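Benzoylformate decarboxylase (Mycobacterium smegmatis, PDB 4Q9D) is a member of the thiamine pyrophosphate-dependent enzyme family, holding a magnesium ion in its C-terminal cofactor-binding domain. Local coordinates at residues Gln49-Asp58 with Gly77-Ala88. Numbering follows the deposited sequence.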
loop_
_atom_site.group_PDB
_atom_site.type_symbol
_atom_site.label_atom_id
_atom_site.label_comp_id
_atom_site.label_asym_id
_atom_site.label_seq_id
_atom_site.Cartn_x
_atom_site.Cartn_y
_atom_site.Cartn_z
ATOM N N GLN B 49 -17.921 -21.536 -0.630
ATOM C CA GLN B 49 -16.882 -20.714 0.011
ATOM C C GLN B 49 -16.124 -19.975 -1.073
ATOM O O GLN B 49 -15.978 -20.488 -2.192
ATOM C CB GLN B 49 -15.920 -21.561 0.867
ATOM C CG GLN B 49 -15.229 -20.774 2.043
ATOM C CD GLN B 49 -13.759 -20.387 1.758
ATOM O OE1 GLN B 49 -13.252 -20.598 0.651
ATOM N NE2 GLN B 49 -13.075 -19.835 2.771
ATOM N N GLU B 50 -15.640 -18.775 -0.746
ATOM C CA GLU B 50 -15.081 -17.867 -1.744
ATOM C C GLU B 50 -13.774 -18.334 -2.375
ATOM O O GLU B 50 -13.514 -18.006 -3.536
ATOM C CB GLU B 50 -14.922 -16.453 -1.171
ATOM C CG GLU B 50 -16.232 -15.768 -0.931
ATOM C CD GLU B 50 -16.808 -16.024 0.474
ATOM O OE1 GLU B 50 -16.258 -16.869 1.236
ATOM O OE2 GLU B 50 -17.810 -15.336 0.809
ATOM N N ALA B 51 -12.956 -19.102 -1.648
ATOM C CA ALA B 51 -11.727 -19.611 -2.280
ATOM C C ALA B 51 -12.120 -20.438 -3.503
ATOM O O ALA B 51 -11.459 -20.408 -4.538
ATOM C CB ALA B 51 -10.923 -20.477 -1.304
ATOM N N SER B 52 -13.205 -21.198 -3.357
ATOM C CA SER B 52 -13.740 -22.029 -4.434
ATOM C C SER B 52 -14.341 -21.183 -5.559
ATOM O O SER B 52 -14.126 -21.467 -6.721
ATOM C CB SER B 52 -14.822 -22.969 -3.894
ATOM O OG SER B 52 -14.224 -24.131 -3.357
ATOM N N ALA B 53 -15.104 -20.149 -5.210
ATOM C CA ALA B 53 -15.697 -19.297 -6.229
ATOM C C ALA B 53 -14.630 -18.729 -7.168
ATOM O O ALA B 53 -14.773 -18.742 -8.382
ATOM C CB ALA B 53 -16.481 -18.150 -5.563
ATOM N N LEU B 54 -13.556 -18.192 -6.606
ATOM C CA LEU B 54 -12.599 -17.515 -7.456
ATOM C C LEU B 54 -11.765 -18.530 -8.274
ATOM O O LEU B 54 -11.520 -18.305 -9.454
ATOM C CB LEU B 54 -11.728 -16.568 -6.623
ATOM C CG LEU B 54 -10.890 -15.529 -7.381
ATOM C CD1 LEU B 54 -10.524 -14.391 -6.443
ATOM C CD2 LEU B 54 -9.581 -16.212 -7.925
ATOM N N ALA B 55 -11.378 -19.657 -7.665
ATOM C CA ALA B 55 -10.613 -20.692 -8.382
ATOM C C ALA B 55 -11.480 -21.333 -9.463
ATOM O O ALA B 55 -10.988 -21.700 -10.512
ATOM C CB ALA B 55 -10.074 -21.770 -7.395
ATOM N N MET B 56 -12.784 -21.439 -9.205
ATOM C CA MET B 56 -13.732 -21.951 -10.193
ATOM C C MET B 56 -13.783 -20.996 -11.390
ATOM O O MET B 56 -13.762 -21.427 -12.546
ATOM C CB MET B 56 -15.124 -22.068 -9.556
ATOM C CG MET B 56 -16.076 -23.033 -10.221
ATOM S SD MET B 56 -17.624 -23.132 -9.280
ATOM C CE MET B 56 -16.996 -23.861 -7.755
ATOM N N ALA B 57 -13.827 -19.693 -11.113
ATOM C CA ALA B 57 -13.867 -18.699 -12.179
ATOM C C ALA B 57 -12.591 -18.786 -12.968
ATOM O O ALA B 57 -12.607 -18.648 -14.192
ATOM C CB ALA B 57 -14.039 -17.266 -11.605
ATOM N N ASP B 58 -11.482 -19.009 -12.260
ATOM C CA ASP B 58 -10.160 -19.141 -12.887
ATOM C C ASP B 58 -10.214 -20.302 -13.905
ATOM O O ASP B 58 -9.895 -20.134 -15.086
ATOM C CB ASP B 58 -9.118 -19.413 -11.787
ATOM C CG ASP B 58 -7.679 -19.383 -12.277
ATOM O OD1 ASP B 58 -7.409 -19.179 -13.490
ATOM O OD2 ASP B 58 -6.779 -19.534 -11.401
ATOM N N GLY B 77 -15.571 -11.745 2.358
ATOM C CA GLY B 77 -15.583 -12.619 1.195
ATOM C C GLY B 77 -14.354 -12.375 0.332
ATOM O O GLY B 77 -13.726 -13.330 -0.185
ATOM N N THR B 78 -14.001 -11.102 0.157
ATOM C CA THR B 78 -12.773 -10.797 -0.573
ATOM C C THR B 78 -11.616 -11.522 0.097
ATOM O O THR B 78 -10.781 -12.158 -0.552
ATOM C CB THR B 78 -12.539 -9.277 -0.658
ATOM O OG1 THR B 78 -13.647 -8.706 -1.372
ATOM C CG2 THR B 78 -11.279 -8.977 -1.398
ATOM N N GLY B 79 -11.582 -11.450 1.413
ATOM C CA GLY B 79 -10.461 -12.015 2.134
ATOM C C GLY B 79 -10.379 -13.521 1.958
ATOM O O GLY B 79 -9.298 -14.047 1.754
ATOM N N ASN B 80 -11.525 -14.209 2.026
ATOM C CA ASN B 80 -11.562 -15.661 1.865
ATOM C C ASN B 80 -11.014 -16.129 0.521
ATOM O O ASN B 80 -10.561 -17.259 0.402
ATOM C CB ASN B 80 -13.002 -16.173 2.023
ATOM C CG ASN B 80 -13.427 -16.290 3.476
ATOM O OD1 ASN B 80 -12.606 -16.188 4.421
ATOM N ND2 ASN B 80 -14.716 -16.517 3.671
ATOM N N ALA B 81 -11.085 -15.257 -0.487
ATOM C CA ALA B 81 -10.644 -15.566 -1.859
ATOM C C ALA B 81 -9.186 -15.203 -2.166
ATOM O O ALA B 81 -8.734 -15.445 -3.281
ATOM C CB ALA B 81 -11.589 -14.872 -2.907
ATOM N N MET B 82 -8.470 -14.583 -1.216
ATOM C CA MET B 82 -7.141 -14.026 -1.530
ATOM C C MET B 82 -6.140 -15.098 -1.921
ATOM O O MET B 82 -5.216 -14.805 -2.659
ATOM C CB MET B 82 -6.541 -13.216 -0.359
ATOM C CG MET B 82 -7.327 -11.978 0.021
ATOM S SD MET B 82 -6.932 -10.713 -1.147
ATOM C CE MET B 82 -5.105 -10.540 -0.904
ATOM N N GLY B 83 -6.288 -16.317 -1.400
ATOM C CA GLY B 83 -5.367 -17.395 -1.760
ATOM C C GLY B 83 -5.554 -17.800 -3.215
ATOM O O GLY B 83 -4.601 -17.962 -3.980
ATOM N N SER B 84 -6.799 -17.998 -3.614
ATOM C CA SER B 84 -7.092 -18.300 -5.021
ATOM C C SER B 84 -6.720 -17.113 -5.911
ATOM O O SER B 84 -6.323 -17.284 -7.062
ATOM C CB SER B 84 -8.585 -18.625 -5.198
ATOM O OG SER B 84 -8.941 -19.769 -4.467
ATOM N N LEU B 85 -6.826 -15.895 -5.375
ATOM C CA LEU B 85 -6.426 -14.720 -6.142
ATOM C C LEU B 85 -4.922 -14.804 -6.573
ATOM O O LEU B 85 -4.575 -14.548 -7.720
ATOM C CB LEU B 85 -6.731 -13.421 -5.345
ATOM C CG LEU B 85 -6.264 -12.151 -6.059
ATOM C CD1 LEU B 85 -6.976 -11.974 -7.427
ATOM C CD2 LEU B 85 -6.455 -10.903 -5.141
ATOM N N VAL B 86 -4.042 -15.175 -5.652
ATOM C CA VAL B 86 -2.618 -15.340 -5.973
ATOM C C VAL B 86 -2.454 -16.314 -7.146
ATOM O O VAL B 86 -1.764 -16.025 -8.114
ATOM C CB VAL B 86 -1.840 -15.893 -4.752
ATOM C CG1 VAL B 86 -0.309 -16.119 -5.087
ATOM C CG2 VAL B 86 -1.990 -14.954 -3.580
ATOM N N ALA B 87 -3.141 -17.454 -7.071
ATOM C CA ALA B 87 -3.101 -18.441 -8.158
ATOM C C ALA B 87 -3.552 -17.865 -9.511
ATOM O O ALA B 87 -2.914 -18.096 -10.530
ATOM C CB ALA B 87 -3.940 -19.685 -7.790
ATOM N N ALA B 88 -4.663 -17.127 -9.518
ATOM C CA ALA B 88 -5.171 -16.515 -10.744
ATOM C C ALA B 88 -4.175 -15.481 -11.273
ATOM O O ALA B 88 -3.956 -15.348 -12.476
ATOM C CB ALA B 88 -6.561 -15.851 -10.479
HETATM O O HOH W 1 -10.286 -19.163 2.009
HETATM O O HOH W 2 -10.278 -19.078 2.728
HETATM O O HOH W 3 -7.623 -19.005 -8.643
HETATM O O HOH W 4 -4.238 -20.459 -11.401
#
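Ser84 and Ala51 meet where the contact is tight. Ser84 OG donates to Ala51 O at 2.6 Å, a little out of the carbonyl plane. The hydroxyl lies beside its own backbone N (chi1 -62°), which turns it to the facing helix. Ala51 O already accepts from Ala55 N in its own helix, so two donors grip it. Small residues allow this closeness: Ala51 CA and Ala81 CA are 4.2 Å apart. Leu54 spreads its two methyls over the other backbone. CD1 rests 3.7 Å from Ala81 CB, and CD2 lies against the carbonyl of Ser84 and the methyl of Ala88.

The helices of 50-58 and 82-88 run nearly parallel, 18° apart, with axes 8.1 Å from each other. They belong to successive right-handed beta-alpha-beta crossovers of the N-terminal thiamine pyrophosphate-binding domain and share one face of its parallel sheet. Leu54 reaches that sheet at Leu95 and Ile97, and Ala81 reaches it at Leu72.

At the N-terminal end the contact turns polar. Asn80 ND2 donates to Glu50 OE1 at 2.9 Å. The bond is almost straight (170°) and lies in the amide plane, but it meets the carboxylate from above. Glu50 CB and CG lie along Gly77, CB 3.5 Å from Gly77 O, and the bend at chi2 brings the carboxylate round to Asn80 ND2. Tyr439 of the second subunit also packs on Glu50. Gln49 caps its own helix through OE1 and Ala51 N, while its side chain crosses that of Asn80 at about a right angle, with the two amide planes close to parallel.

The far end is looser and watery, though still buried. One water joins Asp58 OD2 (2.9 Å) to Ser84 O (2.7 Å). A second water donates to OD2 and, weakly, to Ala87 O. Trp407 also bonds OD2, and Thr93 and Gln62 hold OD1.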